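Local coordinates for prepilin-like protein (Thermus thermophilus, PDB 6QVF) that probably acts as a DNA receptor at the pilus tip during natural competence, being a type IV pilin-like protein, at residues B[26-30]-B[59-63]; B[99-105]-B[121-127]; B[113-117]-B[156-161]. All coordinates share one frame; numbering follows the deposited sequence.

In the fold
Contact 1 closes before the others open, while contacts 2 and 3 alternate, because 113-117 falls between 99-105 and 121-127 in sequence. The centre of contact 1 lies about 5 Å from that of the chain, where the end of the long pilin helix 2-30 meets helix 59-66. Contact 2 pairs the middle strands of the four-stranded antiparallel sheet that packs on this helix; contact 3 joins a turn at the other end of the sheet to the loop after strand 131-139. Centres of contacts 2 and 3 are about 30 Å apart, across the chain centre. Contacts 1 and 3 touch, Phe60 CZ lying 3.3 Å from Gly116 O, so helix junction and turn pack directly together.

Contact 1 (B[26-30]-B[59-63])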
loop_
_atom_site.group_PDB
_atom_site.type_symbol
_atom_site.label_atom_id
_atom_site.label_comp_id
_atom_site.label_asym_id
_atom_site.label_seq_id
_atom_site.Cartn_x
_atom_site.Cartn_y
_atom_site.Cartn_z
ATOM N N SER B 26 6.605 9.565 4.378
ATOM C CA SER B 26 7.111 8.422 5.169
ATOM C C SER B 26 8.323 8.847 5.995
ATOM O O SER B 26 8.477 8.424 7.128
ATOM C CB SER B 26 7.502 7.247 4.276
ATOM O OG SER B 26 6.366 6.776 3.578
ATOM N N ALA B 27 9.179 9.698 5.423
ATOM C CA ALA B 27 10.346 10.193 6.174
ATOM C C ALA B 27 9.913 10.991 7.407
ATOM O O ALA B 27 10.569 10.942 8.445
ATOM C CB ALA B 27 11.252 11.020 5.290
ATOM N N GLU B 28 8.831 11.734 7.312
ATOM C CA GLU B 28 8.278 12.473 8.450
ATOM C C GLU B 28 7.869 11.524 9.575
ATOM O O GLU B 28 8.137 11.773 10.723
ATOM C CB GLU B 28 7.087 13.303 8.019
ATOM C CG GLU B 28 7.521 14.350 7.012
ATOM C CD GLU B 28 7.194 15.749 7.417
ATOM O OE1 GLU B 28 7.865 16.214 8.368
ATOM O OE2 GLU B 28 6.263 16.347 6.804
ATOM N N VAL B 29 7.236 10.409 9.234
ATOM C CA VAL B 29 6.808 9.438 10.215
ATOM C C VAL B 29 8.031 8.842 10.937
ATOM O O VAL B 29 7.938 8.527 12.131
ATOM C CB VAL B 29 5.959 8.350 9.548
ATOM C CG1 VAL B 29 5.669 7.206 10.505
ATOM C CG2 VAL B 29 4.680 8.935 9.000
ATOM N N LEU B 30 9.151 8.652 10.206
ATOM C CA LEU B 30 10.337 7.988 10.725
ATOM C C LEU B 30 11.320 8.958 11.374
ATOM O O LEU B 30 12.345 8.497 11.901
ATOM C CB LEU B 30 11.014 7.179 9.605
ATOM C CG LEU B 30 10.253 5.900 9.255
ATOM C CD1 LEU B 30 10.602 5.372 7.883
ATOM C CD2 LEU B 30 10.507 4.837 10.304
ATOM N N TYR B 59 8.835 11.105 16.047
ATOM C CA TYR B 59 7.626 11.652 15.454
ATOM C C TYR B 59 6.606 10.536 15.174
ATOM O O TYR B 59 5.429 10.834 14.991
ATOM C CB TYR B 59 7.941 12.448 14.188
ATOM C CG TYR B 59 8.445 13.843 14.442
ATOM C CD1 TYR B 59 9.670 14.055 15.053
ATOM C CD2 TYR B 59 7.658 14.945 14.197
ATOM C CE1 TYR B 59 10.143 15.336 15.304
ATOM C CE2 TYR B 59 8.124 16.236 14.415
ATOM C CZ TYR B 59 9.357 16.433 15.013
ATOM O OH TYR B 59 9.815 17.699 15.283
ATOM N N PHE B 60 7.078 9.298 15.057
ATOM C CA PHE B 60 6.176 8.157 14.877
ATOM C C PHE B 60 5.021 8.258 15.884
ATOM O O PHE B 60 3.845 8.022 15.559
ATOM C CB PHE B 60 6.938 6.845 15.013
ATOM C CG PHE B 60 6.064 5.638 14.852
ATOM C CD1 PHE B 60 5.295 5.170 15.911
ATOM C CD2 PHE B 60 5.967 5.030 13.616
ATOM C CE1 PHE B 60 4.440 4.089 15.728
ATOM C CE2 PHE B 60 5.150 3.910 13.464
ATOM C CZ PHE B 60 4.391 3.461 14.506
ATOM N N VAL B 61 5.367 8.557 17.135
ATOM C CA VAL B 61 4.354 8.627 18.205
ATOM C C VAL B 61 3.329 9.716 17.912
ATOM O O VAL B 61 2.117 9.504 18.060
ATOM C CB VAL B 61 5.029 8.854 19.568
ATOM C CG1 VAL B 61 4.023 8.984 20.706
ATOM C CG2 VAL B 61 6.041 7.767 19.867
ATOM N N ASP B 62 3.803 10.902 17.524
ATOM C CA ASP B 62 2.941 12.013 17.229
ATOM C C ASP B 62 1.983 11.663 16.091
ATOM O O ASP B 62 0.776 11.875 16.204
ATOM C CB ASP B 62 3.735 13.275 16.916
ATOM C CG ASP B 62 4.646 13.600 18.084
ATOM O OD1 ASP B 62 4.133 14.137 19.077
ATOM O OD2 ASP B 62 5.842 13.221 18.015
ATOM N N TYR B 63 2.511 11.099 15.016
ATOM C CA TYR B 63 1.629 10.793 13.878
ATOM C C TYR B 63 0.663 9.659 14.243
ATOM O O TYR B 63 -0.528 9.714 13.860
ATOM C CB TYR B 63 2.436 10.436 12.630
ATOM C CG TYR B 63 3.004 11.659 11.947
ATOM C CD1 TYR B 63 2.187 12.496 11.213
ATOM C CD2 TYR B 63 4.359 11.958 12.003
ATOM C CE1 TYR B 63 2.675 13.643 10.622
ATOM C CE2 TYR B 63 4.864 13.086 11.393
ATOM C CZ TYR B 63 4.028 13.925 10.692
ATOM O OH TYR B 63 4.550 15.031 10.089
HETATM O O HOH W 1 6.793 16.307 10.690
HETATM O O HOH W 2 9.716 8.448 14.183
#
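The Tyr63 ring leans obliquely on the backbone of Glu28 and Val29, its CE2 3.6 Å from Glu28 O and its CD2 3.9 Å from Val29 CA. Its plane and the Glu28 carboxylate are turned 62° apart. The Phe60 ring, also oblique to its partner, takes Val29 CG1 at CD2, 3.8 Å away. This is the globular end of the long N-terminal helix of a type IV pilin, met by the short helix 59-66; the two short segments run at 112° with axes 8.3 Å apart. Val29 holds CG1 anti to its backbone N (chi1 171°), which brings that methyl to Phe60, while its side chain also packs on strands 117-125 and 131-139 and, with Tyr63, on Ile106 of strand 100-108. Phe60 in turn reaches Val118 and Cys140 of the Cys140-Cys155 disulfide. Tyr59 contributes its CB against Glu28 O, but its ring leads away and its hydroxyl bonds to Glu33, with Lys31 and Arg86 in cation-pi contact. No direct hydrogen bond joins 26-30 to 59-63; two waters do it instead. One donates to Glu28 OE1 and is bonded to Tyr63 OH, bridging the carboxylate and the hydroxyl, while Glu28 CB packs against Tyr63 OH. The other spans a poorly angled backbone pair: it donates to Val29 O at 2.7 Å and accepts from Phe60 N at 2.9 Å.

Contact 2 (B[99-105]-B[121-127]); sequences GIPVAWD and VVTATHP
Ile100 and His126 meet where the central strand pair of the pilin sheet ends. From Ile100 CB two branches part. CG2, anti to the backbone N, reaches Ala124 CB at 4.1 Å and passes near Thr125 O. CG1, beside the backbone N (chi1 -58°), touches His126 CD2 at 3.8 Å and also nears Pro127 CD; the nearly extended chi2 of 161° then carries CD1 along to the same ring carbon at 3.7 Å. The imidazole is met obliquely, while its ND1 is engaged by the N-H of Arg128 and its ring also meets Phe10. Beyond this end, strands 100-108 and 117-125 run antiparallel, joined by five backbone hydrogen bonds. Ala103 with Thr123 and Asp105 with Val121 are hydrogen-bonded pairs, each bonded both ways. Pro101 can only accept: Thr125 N gives its O a 3.0 Å bond that is nearly straight (168°), and in return Thr125 O meets Pro101 CD at 3.1 Å rather than an N-H. Between them lie the non-hydrogen-bonded pairs Val102-Ala124 and Trp104-Val122, with Val102 CG2 4.0 Å from Ala124 CB and Trp104 CB 3.8 Å from Val122 CG1. These four side chains share one face, where Val102, Trp104 and Val122 pack on helix 2-30 and the indole receives Arg25 in a cation-pi contact. Ala103, Asp105, Val121 and Thr123 occupy the other face, Asp105 in a salt bridge with Arg107 and Thr123 bonded to Thr133. The chemistry thus divides: backbone bonds set the register, Val102, Val122 and the large Trp104 pack the sheet on the helix, and on the reverse face Asp105 and Thr123 have polar partners beside the apolar Ala103 and Val121.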
loop_
_atom_site.group_PDB
_atom_site.type_symbol
_atom_site.label_atom_id
_atom_site.label_comp_id
_atom_site.label_asym_id
_atom_site.label_seq_id
_atom_site.Cartn_x
_atom_site.Cartn_y
_atom_site.Cartn_z
ATOM N N GLY B 99 2.427 19.772 -11.925
ATOM C CA GLY B 99 1.071 19.881 -12.383
ATOM C C GLY B 99 0.236 18.660 -12.079
ATOM O O GLY B 99 -0.897 18.610 -12.516
ATOM N N ILE B 100 0.783 17.710 -11.301
ATOM C CA ILE B 100 0.070 16.490 -10.964
ATOM C C ILE B 100 -0.312 16.547 -9.491
ATOM O O ILE B 100 0.552 16.522 -8.624
ATOM C CB ILE B 100 0.898 15.236 -11.268
ATOM C CG1 ILE B 100 1.305 15.153 -12.738
ATOM C CG2 ILE B 100 0.128 13.986 -10.826
ATOM C CD1 ILE B 100 2.471 14.225 -12.979
ATOM N N PRO B 101 -1.615 16.645 -9.175
ATOM C CA PRO B 101 -2.060 16.607 -7.787
ATOM C C PRO B 101 -1.839 15.205 -7.204
ATOM O O PRO B 101 -2.257 14.226 -7.794
ATOM C CB PRO B 101 -3.560 16.916 -7.829
ATOM C CG PRO B 101 -3.939 17.034 -9.294
ATOM C CD PRO B 101 -2.728 16.676 -10.127
ATOM N N VAL B 102 -1.273 15.159 -5.989
ATOM C CA VAL B 102 -1.086 13.959 -5.266
ATOM C C VAL B 102 -1.777 14.098 -3.910
ATOM O O VAL B 102 -1.303 14.847 -3.043
ATOM C CB VAL B 102 0.411 13.662 -5.067
ATOM C CG1 VAL B 102 0.583 12.303 -4.426
ATOM C CG2 VAL B 102 1.185 13.738 -6.399
ATOM N N ALA B 103 -2.870 13.346 -3.709
ATOM C CA ALA B 103 -3.514 13.235 -2.392
ATOM C C ALA B 103 -2.624 12.363 -1.523
ATOM O O ALA B 103 -2.055 11.370 -1.999
ATOM C CB ALA B 103 -4.868 12.634 -2.516
ATOM N N TRP B 104 -2.482 12.729 -0.252
ATOM C CA TRP B 104 -1.626 11.969 0.650
ATOM C C TRP B 104 -2.259 11.938 2.033
ATOM O O TRP B 104 -2.990 12.845 2.417
ATOM C CB TRP B 104 -0.197 12.538 0.717
ATOM C CG TRP B 104 -0.134 13.927 1.279
ATOM C CD1 TRP B 104 -0.124 15.087 0.577
ATOM C CD2 TRP B 104 0.011 14.295 2.665
ATOM N NE1 TRP B 104 -0.042 16.159 1.419
ATOM C CE2 TRP B 104 0.052 15.714 2.712
ATOM C CE3 TRP B 104 0.116 13.589 3.866
ATOM C CZ2 TRP B 104 0.184 16.415 3.913
ATOM C CZ3 TRP B 104 0.210 14.291 5.055
ATOM C CH2 TRP B 104 0.240 15.684 5.065
ATOM N N ASP B 105 -2.015 10.829 2.731
ATOM C CA ASP B 105 -2.607 10.632 4.050
ATOM C C ASP B 105 -1.671 9.771 4.896
ATOM O O ASP B 105 -1.210 8.711 4.445
ATOM C CB ASP B 105 -3.950 9.904 3.905
ATOM C CG ASP B 105 -4.656 9.639 5.213
ATOM O OD1 ASP B 105 -4.287 8.695 5.896
ATOM O OD2 ASP B 105 -5.611 10.402 5.519
ATOM N N VAL B 121 -0.383 6.649 2.503
ATOM C CA VAL B 121 -1.026 6.327 1.238
ATOM C C VAL B 121 -1.116 7.570 0.388
ATOM O O VAL B 121 -1.573 8.596 0.873
ATOM C CB VAL B 121 -2.387 5.665 1.474
ATOM C CG1 VAL B 121 -3.058 5.281 0.175
ATOM C CG2 VAL B 121 -2.205 4.457 2.355
ATOM N N VAL B 122 -0.788 7.426 -0.903
ATOM C CA VAL B 122 -0.840 8.525 -1.834
ATOM C C VAL B 122 -1.552 8.101 -3.112
ATOM O O VAL B 122 -1.446 6.962 -3.541
ATOM C CB VAL B 122 0.561 9.074 -2.148
ATOM C CG1 VAL B 122 1.279 9.470 -0.864
ATOM C CG2 VAL B 122 1.382 8.111 -2.976
ATOM N N THR B 123 -2.225 9.073 -3.712
ATOM C CA THR B 123 -2.819 8.869 -5.028
ATOM C C THR B 123 -2.514 10.074 -5.913
ATOM O O THR B 123 -2.972 11.205 -5.609
ATOM C CB THR B 123 -4.326 8.641 -4.941
ATOM O OG1 THR B 123 -4.659 7.463 -4.213
ATOM C CG2 THR B 123 -4.967 8.523 -6.316
ATOM N N ALA B 124 -1.763 9.811 -6.982
ATOM C CA ALA B 124 -1.458 10.835 -8.002
ATOM C C ALA B 124 -2.490 10.735 -9.121
ATOM O O ALA B 124 -2.716 9.661 -9.636
ATOM C CB ALA B 124 -0.099 10.623 -8.578
ATOM N N THR B 125 -3.158 11.838 -9.431
ATOM C CA THR B 125 -4.152 11.824 -10.511
ATOM C C THR B 125 -3.662 12.785 -11.590
ATOM O O THR B 125 -3.701 14.017 -11.401
ATOM C CB THR B 125 -5.531 12.274 -10.023
ATOM O OG1 THR B 125 -6.047 11.380 -9.035
ATOM C CG2 THR B 125 -6.514 12.380 -11.166
ATOM N N HIS B 126 -3.132 12.224 -12.676
ATOM C CA HIS B 126 -2.642 13.032 -13.796
ATOM C C HIS B 126 -3.819 13.752 -14.421
ATOM O O HIS B 126 -4.886 13.165 -14.588
ATOM C CB HIS B 126 -1.950 12.176 -14.851
ATOM C CG HIS B 126 -1.040 12.958 -15.722
ATOM N ND1 HIS B 126 -1.498 13.770 -16.761
ATOM C CD2 HIS B 126 0.309 13.056 -15.705
ATOM C CE1 HIS B 126 -0.453 14.327 -17.327
ATOM N NE2 HIS B 126 0.672 13.893 -16.726
ATOM N N PRO B 127 -3.658 15.051 -14.751
ATOM C CA PRO B 127 -4.728 15.800 -15.404
ATOM C C PRO B 127 -5.189 15.165 -16.725
ATOM O O PRO B 127 -6.327 15.367 -17.131
ATOM C CB PRO B 127 -4.120 17.183 -15.666
ATOM C CG PRO B 127 -2.936 17.278 -14.735
ATOM C CD PRO B 127 -2.483 15.871 -14.421
#

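Contact 3 (B[113-117]-B[156-161]); sequences LGEGV and PPPGGG
Glu115, in one type II beta turn, meets Pro156, which immediately precedes another: the first turn runs from Gly114 to Val117 at the start of strand 117-125, the second from Pro157 to Gly160 in the long loop that follows strand 131-139. The apolar half of the contact is compact. Glu115 CG lies 3.7 Å from Pro156 CG, the two side chains passing at a slant, and the bare CA of Gly116 sits 3.9 Å from Pro156 CD. Gly116 and Gly159 hold the third positions of their turns, both with positive phi, and Gly116 has no side chain to come between the turn and Pro156. Backbone bonds between Gly116 and Cys140 fix the first turn to Cys140, just past strand 131-139, and the disulfide of Cys140 with Cys155 delivers Pro156 to the same place. The outer half is looser and built on one carboxylate. Beyond CG the Glu115 chain runs extended (chi2 169°), past Pro156 to the second turn, where Pro158 and Gly159 lie exposed. There Glu115 OE2 accepts from Gly159 N at 2.9 Å, the sole direct hydrogen bond between the segments. The donor stands above the carboxylate, 46° out of its plane. One water donates to Glu115 OE2 at 2.8 Å and accepts from Gly161 N, so that OE2 is held by two donors. These bonds would tend to favour the charged carboxylate. The other oxygen has its own water-mediated link to the proline end: a second water donates to both Glu115 OE1, at 2.6 Å, and Pro156 O, at 2.7 Å.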
loop_
_atom_site.group_PDB
_atom_site.type_symbol
_atom_site.label_atom_id
_atom_site.label_comp_id
_atom_site.label_asym_id
_atom_site.label_seq_id
_atom_site.Cartn_x
_atom_site.Cartn_y
_atom_site.Cartn_z
ATOM N N LEU B 113 -4.490 -5.433 15.796
ATOM C CA LEU B 113 -3.772 -5.593 14.527
ATOM C C LEU B 113 -2.974 -4.315 14.180
ATOM O O LEU B 113 -1.878 -4.352 13.585
ATOM C CB LEU B 113 -4.785 -5.871 13.417
ATOM C CG LEU B 113 -4.664 -7.206 12.685
ATOM C CD1 LEU B 113 -5.500 -7.170 11.434
ATOM C CD2 LEU B 113 -3.238 -7.532 12.328
ATOM N N GLY B 114 -3.533 -3.168 14.551
ATOM C CA GLY B 114 -2.998 -1.877 14.172
ATOM C C GLY B 114 -1.989 -1.298 15.160
ATOM O O GLY B 114 -1.460 -0.224 14.925
ATOM N N GLU B 115 -1.746 -1.946 16.294
ATOM C CA GLU B 115 -0.886 -1.452 17.316
ATOM C C GLU B 115 0.521 -1.186 16.780
ATOM O O GLU B 115 1.186 -2.125 16.258
ATOM C CB GLU B 115 -0.787 -2.544 18.370
ATOM C CG GLU B 115 -0.637 -2.062 19.763
ATOM C CD GLU B 115 -0.821 -3.199 20.762
ATOM O OE1 GLU B 115 0.102 -3.995 20.907
ATOM O OE2 GLU B 115 -1.890 -3.309 21.353
ATOM N N GLY B 116 0.992 0.062 16.919
ATOM C CA GLY B 116 2.328 0.460 16.484
ATOM C C GLY B 116 2.555 0.410 14.974
ATOM O O GLY B 116 3.704 0.202 14.509
ATOM N N VAL B 117 1.481 0.624 14.210
ATOM C CA VAL B 117 1.547 0.677 12.769
ATOM C C VAL B 117 1.011 2.023 12.276
ATOM O O VAL B 117 -0.104 2.476 12.645
ATOM C CB VAL B 117 0.770 -0.490 12.129
ATOM C CG1 VAL B 117 0.822 -0.407 10.602
ATOM C CG2 VAL B 117 1.238 -1.825 12.648
ATOM N N PRO B 156 3.925 0.999 21.506
ATOM C CA PRO B 156 3.052 1.073 22.671
ATOM C C PRO B 156 3.104 -0.239 23.436
ATOM O O PRO B 156 3.448 -1.284 22.893
ATOM C CB PRO B 156 1.682 1.295 22.066
ATOM C CG PRO B 156 1.760 0.552 20.756
ATOM C CD PRO B 156 3.187 0.750 20.253
ATOM N N PRO B 157 2.720 -0.237 24.725
ATOM C CA PRO B 157 2.533 -1.491 25.436
ATOM C C PRO B 157 1.323 -2.197 24.846
ATOM O O PRO B 157 0.477 -1.580 24.195
ATOM C CB PRO B 157 2.281 -1.057 26.877
ATOM C CG PRO B 157 1.635 0.291 26.716
ATOM C CD PRO B 157 2.304 0.932 25.501
ATOM N N PRO B 158 1.184 -3.513 25.074
ATOM C CA PRO B 158 -0.029 -4.208 24.655
ATOM C C PRO B 158 -1.291 -3.469 25.131
ATOM O O PRO B 158 -1.406 -3.093 26.269
ATOM C CB PRO B 158 0.106 -5.600 25.282
ATOM C CG PRO B 158 1.579 -5.766 25.533
ATOM C CD PRO B 158 2.158 -4.383 25.755
ATOM N N GLY B 159 -2.224 -3.237 24.207
ATOM C CA GLY B 159 -3.448 -2.541 24.513
ATOM C C GLY B 159 -3.325 -1.027 24.566
ATOM O O GLY B 159 -4.321 -0.315 24.855
ATOM N N GLY B 160 -2.136 -0.508 24.256
ATOM C CA GLY B 160 -1.862 0.922 24.358
ATOM C C GLY B 160 -1.848 1.696 23.045
ATOM O O GLY B 160 -1.392 2.853 22.991
ATOM N N GLY B 161 -2.385 1.106 21.977
ATOM C CA GLY B 161 -2.520 1.825 20.713
ATOM C C GLY B 161 -3.870 2.517 20.586
ATOM O O GLY B 161 -4.572 2.814 21.558
HETATM O O HOH W 3 -3.848 -1.321 21.267
HETATM O O HOH W 4 2.514 -3.242 21.287
#